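Local structure of conserved protein with 2 CBS domains (Pyrobaculum aerophilum, 2RIH) at residues 23-28 against 68-73; 80-85 against 103-108. The protein binds AMP through a pair of CBS domains (a Bateman domain) and probably acts as a nucleotide-responsive module. All coordinates share one frame; numbering follows the deposited sequence.

How the interactions relate
Two contacts in this tandem CBS protein differ in kind: a helix start against a loop, and a parallel strand pair. Interactions 1 and 2 follow one another along the chain, the first closing before the second opens. Their centres lie about 23 Å apart on opposite sides of the chain's centre, with nearest atoms about 11 Å apart. Interaction 1 fastens the start of helix 24-34 to the loop that runs from helix 56-64 towards strand 82-84. Interaction 2 joins parallel strands 82-84 and 103-107 of the second three-stranded sheet, linked through helix 89-99. One thus lies peripherally, beside the second subunit, whereas the other holds residues of the AMP sites.

Interaction 1 of 2, residues 23-28 against 68-73; sequences TIREVA and DLDGPA
A capping box opens helix 24-34, and against this helix start lies the type I turn Asp-68 to Gly-71. Thr-23 OG1 accepts from Glu-26 N while Thr-23 N donates back to Glu-26 OE1, so the first turn of the helix is capped by reciprocal bonds. Ile-24 is the most covered residue. Ile-24 N sits almost on the extended C=O axis of Gly-71, 2.9 Å from its O, while Ile-24 CB rests 3.3 Å from Leu-69 O and the CG1 branch reaches past Pro-72 O to Ala-73. Arg-25 N adds a weak bond to Leu-69 O. With CG anti to the backbone N and a bend at chi3 (-49°), the Arg-25 chain turns its guanidinium side-on to Asp-70: NE meets OD1 at 3.0 Å and NH2 meets OD2 at 3.1 Å. Both carboxylate oxygens are approached from above their plane, which is turned 44° from the guanidinium. Leu-69 CB lies over one guanidinium face, 3.5 Å from Arg-25 NH2. Arg-66 of the second subunit also salt-bridges Asp-70 OD1, placing this cluster at the dimer interface. A water donates a hydrogen bond to Asp-70 OD1 (water O to OD1 2.6 Å) and is also hydrogen-bonded to Thr-23 OG1.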
loop_
_atom_site.group_PDB
_atom_site.type_symbol
_atom_site.label_atom_id
_atom_site.label_comp_id
_atom_site.label_asym_id
_atom_site.label_seq_id
_atom_site.Cartn_x
_atom_site.Cartn_y
_atom_site.Cartn_z
ATOM N N THR A 23 -6.911 -3.306 19.863
ATOM C CA THR A 23 -6.160 -4.511 19.561
ATOM C C THR A 23 -5.776 -4.485 18.092
ATOM O O THR A 23 -6.309 -3.696 17.318
ATOM C CB THR A 23 -6.958 -5.791 19.853
ATOM O OG1 THR A 23 -8.051 -5.908 18.929
ATOM C CG2 THR A 23 -7.463 -5.791 21.300
ATOM N N ILE A 24 -4.862 -5.368 17.719
ATOM C CA ILE A 24 -4.416 -5.482 16.338
ATOM C C ILE A 24 -5.563 -5.853 15.393
ATOM O O ILE A 24 -5.674 -5.292 14.306
ATOM C CB ILE A 24 -3.271 -6.520 16.188
ATOM C CG1 ILE A 24 -2.021 -6.051 16.953
ATOM C CG2 ILE A 24 -2.971 -6.760 14.695
ATOM C CD1 ILE A 24 -0.959 -7.093 17.052
ATOM N N ARG A 25 -6.397 -6.803 15.803
ATOM C CA ARG A 25 -7.515 -7.238 14.967
ATOM C C ARG A 25 -8.618 -6.183 14.873
ATOM O O ARG A 25 -9.317 -6.117 13.862
ATOM C CB ARG A 25 -8.114 -8.563 15.469
ATOM C CG ARG A 25 -8.879 -9.311 14.371
ATOM C CD ARG A 25 -9.428 -10.645 14.823
ATOM N NE ARG A 25 -8.438 -11.479 15.501
ATOM C CZ ARG A 25 -7.615 -12.357 14.923
ATOM N NH1 ARG A 25 -7.613 -12.548 13.612
ATOM N NH2 ARG A 25 -6.776 -13.057 15.674
ATOM N N GLU A 26 -8.791 -5.383 15.926
ATOM C CA GLU A 26 -9.746 -4.273 15.886
ATOM C C GLU A 26 -9.350 -3.280 14.799
ATOM O O GLU A 26 -10.203 -2.840 14.021
ATOM C CB GLU A 26 -9.863 -3.576 17.245
ATOM C CG GLU A 26 -10.714 -4.352 18.240
ATOM C CD GLU A 26 -10.579 -3.854 19.666
ATOM O OE1 GLU A 26 -9.757 -2.953 19.922
ATOM O OE2 GLU A 26 -11.301 -4.373 20.541
ATOM N N VAL A 27 -8.057 -2.950 14.744
ATOM C CA VAL A 27 -7.522 -2.075 13.701
ATOM C C VAL A 27 -7.739 -2.682 12.316
ATOM O O VAL A 27 -8.224 -2.010 11.409
ATOM C CB VAL A 27 -6.013 -1.792 13.899
ATOM C CG1 VAL A 27 -5.420 -1.068 12.659
ATOM C CG2 VAL A 27 -5.791 -0.997 15.183
ATOM N N ALA A 28 -7.365 -3.948 12.163
ATOM C CA ALA A 28 -7.571 -4.681 10.916
ATOM C C ALA A 28 -9.023 -4.687 10.458
ATOM O O ALA A 28 -9.293 -4.535 9.272
ATOM C CB ALA A 28 -7.059 -6.115 11.052
ATOM N N ASP A 68 0.177 -12.441 18.696
ATOM C CA ASP A 68 -1.198 -12.528 19.121
ATOM C C ASP A 68 -1.921 -11.324 18.513
ATOM O O ASP A 68 -1.779 -10.192 18.981
ATOM C CB ASP A 68 -1.284 -12.525 20.650
ATOM C CG ASP A 68 -2.697 -12.724 21.165
ATOM O OD1 ASP A 68 -2.842 -12.835 22.398
ATOM O OD2 ASP A 68 -3.659 -12.781 20.361
ATOM N N LEU A 69 -2.683 -11.596 17.458
ATOM C CA LEU A 69 -3.427 -10.572 16.710
ATOM C C LEU A 69 -4.606 -9.985 17.500
ATOM O O LEU A 69 -5.195 -8.989 17.097
ATOM C CB LEU A 69 -3.906 -11.154 15.373
ATOM C CG LEU A 69 -3.004 -11.082 14.124
ATOM C CD1 LEU A 69 -1.527 -10.917 14.412
ATOM C CD2 LEU A 69 -3.271 -12.300 13.222
ATOM N N ASP A 70 -4.950 -10.607 18.623
ATOM C CA ASP A 70 -5.921 -10.034 19.558
ATOM C C ASP A 70 -5.243 -9.345 20.747
ATOM O O ASP A 70 -5.902 -8.968 21.708
ATOM C CB ASP A 70 -6.890 -11.112 20.035
ATOM C CG ASP A 70 -7.794 -11.590 18.933
ATOM O OD1 ASP A 70 -8.556 -10.768 18.395
ATOM O OD2 ASP A 70 -7.734 -12.782 18.598
ATOM N N GLY A 71 -3.928 -9.184 20.670
ATOM C CA GLY A 71 -3.186 -8.371 21.624
ATOM C C GLY A 71 -3.206 -6.903 21.198
ATOM O O GLY A 71 -3.752 -6.559 20.148
ATOM N N PRO A 72 -2.621 -6.022 22.022
ATOM C CA PRO A 72 -2.603 -4.597 21.716
ATOM C C PRO A 72 -1.919 -4.235 20.392
ATOM O O PRO A 72 -0.915 -4.860 20.007
ATOM C CB PRO A 72 -1.845 -3.991 22.906
ATOM C CG PRO A 72 -1.105 -5.111 23.517
ATOM C CD PRO A 72 -1.953 -6.317 23.302
ATOM N N ALA A 73 -2.470 -3.224 19.714
ATOM C CA ALA A 73 -1.902 -2.697 18.469
ATOM C C ALA A 73 -0.780 -1.703 18.716
ATOM O O ALA A 73 0.099 -1.564 17.876
ATOM C CB ALA A 73 -2.986 -2.049 17.605
HETATM O O HOH W 1 -9.233 -8.313 19.097
#

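Interaction 2 of 2, residues 80-85 against 103-108; sequences PITVLD and HVVVVN. With SO4 (sulfate ion), chain C; SO4 (sulfate ion), chain D.
The imidazole of His-103 is met at its edge by two sulfates, probably from the crystallisation liquor: ND1 donates to O2 of the chain C sulfate at 2.8 Å and NE2 to O4 of the chain D sulfate at 2.7 Å, both nearly straight. Val-116 and Ser-118 of the neighbouring strand 113-118 touch the His-103 side chain. At the far end, the Asp-85 carboxylate and Asn-108 amide lie side by side, planes 63° apart, and Glu-112 holds Asn-108 ND2. Between these ends runs a parallel beta-alpha-beta pairing. Val-83 N donates to Val-105 O, and Val-83 O accepts from Val-107 N, each at 2.9 Å; Val-105 N donates to Ile-81 O and Asp-85 N to Val-107 O. Val-83 CG2 presses on Val-104 CG2 at 3.8 Å, facing helix 89-99; Val-105 and Val-107 turn towards strand 50-55. Ser-55 and Arg-102 also bind one sulfate, Arg-57 of the second subunit the other. An alanine in place of His-103 would remove both ring donors and probably weaken anion binding at both sites. With a sulfate oxygen at each nitrogen, the ring is probably doubly protonated and cationic, consistent with a histidine meeting an anionic ligand at both AMP sites.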
loop_
_atom_site.group_PDB
_atom_site.type_symbol
_atom_site.label_atom_id
_atom_site.label_comp_id
_atom_site.label_asym_id
_atom_site.label_seq_id
_atom_site.Cartn_x
_atom_site.Cartn_y
_atom_site.Cartn_z
ATOM N N PRO A 80 3.235 9.106 14.327
ATOM C CA PRO A 80 2.569 9.714 13.172
ATOM C C PRO A 80 3.450 10.702 12.392
ATOM O O PRO A 80 4.019 11.638 12.975
ATOM C CB PRO A 80 1.361 10.444 13.796
ATOM C CG PRO A 80 1.233 9.908 15.166
ATOM C CD PRO A 80 2.629 9.561 15.589
ATOM N N ILE A 81 3.574 10.464 11.088
ATOM C CA ILE A 81 4.209 11.405 10.180
ATOM C C ILE A 81 3.084 12.267 9.604
ATOM O O ILE A 81 2.211 11.776 8.880
ATOM C CB ILE A 81 4.993 10.711 9.035
ATOM C CG1 ILE A 81 6.045 9.728 9.591
ATOM C CG2 ILE A 81 5.646 11.769 8.112
ATOM C CD1 ILE A 81 6.997 10.304 10.662
ATOM N N THR A 82 3.106 13.549 9.937
ATOM C CA THR A 82 1.983 14.420 9.645
ATOM C C THR A 82 2.289 15.529 8.645
ATOM O O THR A 82 3.435 15.935 8.468
ATOM C CB THR A 82 1.466 15.108 10.928
ATOM O OG1 THR A 82 2.483 15.971 11.436
ATOM C CG2 THR A 82 1.075 14.082 12.004
ATOM N N VAL A 83 1.224 16.005 8.004
ATOM C CA VAL A 83 1.245 17.249 7.239
ATOM C C VAL A 83 0.034 18.060 7.657
ATOM O O VAL A 83 -0.895 17.532 8.261
ATOM C CB VAL A 83 1.210 17.018 5.705
ATOM C CG1 VAL A 83 2.482 16.330 5.249
ATOM C CG2 VAL A 83 -0.033 16.220 5.293
ATOM N N LEU A 84 0.060 19.351 7.347
ATOM C CA LEU A 84 -1.076 20.228 7.599
ATOM C C LEU A 84 -2.100 20.099 6.479
ATOM O O LEU A 84 -1.739 19.819 5.337
ATOM C CB LEU A 84 -0.625 21.690 7.718
ATOM C CG LEU A 84 0.263 22.055 8.903
ATOM C CD1 LEU A 84 0.890 23.429 8.674
ATOM C CD2 LEU A 84 -0.529 22.020 10.223
ATOM N N ASP A 85 -3.376 20.288 6.819
ATOM C CA ASP A 85 -4.466 20.339 5.837
ATOM C C ASP A 85 -4.278 21.469 4.802
ATOM O O ASP A 85 -4.799 21.398 3.683
ATOM C CB ASP A 85 -5.838 20.461 6.534
ATOM C CG ASP A 85 -5.942 21.673 7.468
ATOM O OD1 ASP A 85 -4.914 22.282 7.828
ATOM O OD2 ASP A 85 -7.077 22.005 7.863
ATOM N N HIS A 103 1.512 6.727 3.232
ATOM C CA HIS A 103 0.442 7.520 3.831
ATOM C C HIS A 103 1.054 8.639 4.647
ATOM O O HIS A 103 2.213 8.554 5.041
ATOM C CB HIS A 103 -0.415 6.665 4.777
ATOM C CG HIS A 103 -1.163 5.566 4.091
ATOM N ND1 HIS A 103 -0.609 4.324 3.861
ATOM C CD2 HIS A 103 -2.419 5.518 3.587
ATOM C CE1 HIS A 103 -1.495 3.562 3.245
ATOM N NE2 HIS A 103 -2.596 4.263 3.060
ATOM N N VAL A 104 0.268 9.692 4.873
ATOM C CA VAL A 104 0.576 10.709 5.870
ATOM C C VAL A 104 -0.714 11.075 6.585
ATOM O O VAL A 104 -1.809 11.051 5.998
ATOM C CB VAL A 104 1.232 12.008 5.300
ATOM C CG1 VAL A 104 2.644 11.736 4.834
ATOM C CG2 VAL A 104 0.382 12.625 4.191
ATOM N N VAL A 105 -0.573 11.398 7.864
ATOM C CA VAL A 105 -1.685 11.861 8.677
ATOM C C VAL A 105 -1.845 13.360 8.436
ATOM O O VAL A 105 -0.883 14.114 8.564
ATOM C CB VAL A 105 -1.429 11.551 10.167
ATOM C CG1 VAL A 105 -2.544 12.113 11.044
ATOM C CG2 VAL A 105 -1.301 10.051 10.367
ATOM N N VAL A 106 -3.044 13.783 8.038
ATOM C CA VAL A 106 -3.327 15.199 7.833
ATOM C C VAL A 106 -3.933 15.773 9.105
ATOM O O VAL A 106 -4.923 15.256 9.616
ATOM C CB VAL A 106 -4.297 15.441 6.647
ATOM C CG1 VAL A 106 -4.486 16.927 6.406
ATOM C CG2 VAL A 106 -3.779 14.766 5.374
ATOM N N VAL A 107 -3.330 16.843 9.611
ATOM C CA VAL A 107 -3.810 17.514 10.814
ATOM C C VAL A 107 -4.009 19.000 10.528
ATOM O O VAL A 107 -3.525 19.517 9.516
ATOM C CB VAL A 107 -2.845 17.313 12.010
ATOM C CG1 VAL A 107 -2.752 15.826 12.384
ATOM C CG2 VAL A 107 -1.454 17.892 11.709
ATOM N N ASN A 108 -4.766 19.672 11.392
ATOM C CA ASN A 108 -4.945 21.114 11.285
ATOM C C ASN A 108 -3.931 21.842 12.164
ATOM O O ASN A 108 -3.147 21.201 12.870
ATOM C CB ASN A 108 -6.391 21.525 11.616
ATOM C CG ASN A 108 -6.803 21.212 13.048
ATOM O OD1 ASN A 108 -5.972 21.106 13.957
ATOM N ND2 ASN A 108 -8.111 21.092 13.258
HETATM S S SO4 C . 2.416 2.353 4.714
HETATM O O1 SO4 C . 3.536 2.268 3.785
HETATM O O2 SO4 C . 1.995 3.752 4.810
HETATM O O3 SO4 C . 1.276 1.575 4.240
HETATM O O4 SO4 C . 2.861 1.861 5.999
HETATM S S SO4 D . -5.144 3.275 0.548
HETATM O O1 SO4 D . -3.900 3.426 -0.184
HETATM O O2 SO4 D . -6.026 4.392 0.237
HETATM O O3 SO4 D . -5.811 2.055 0.144
HETATM O O4 SO4 D . -4.881 3.236 1.972
#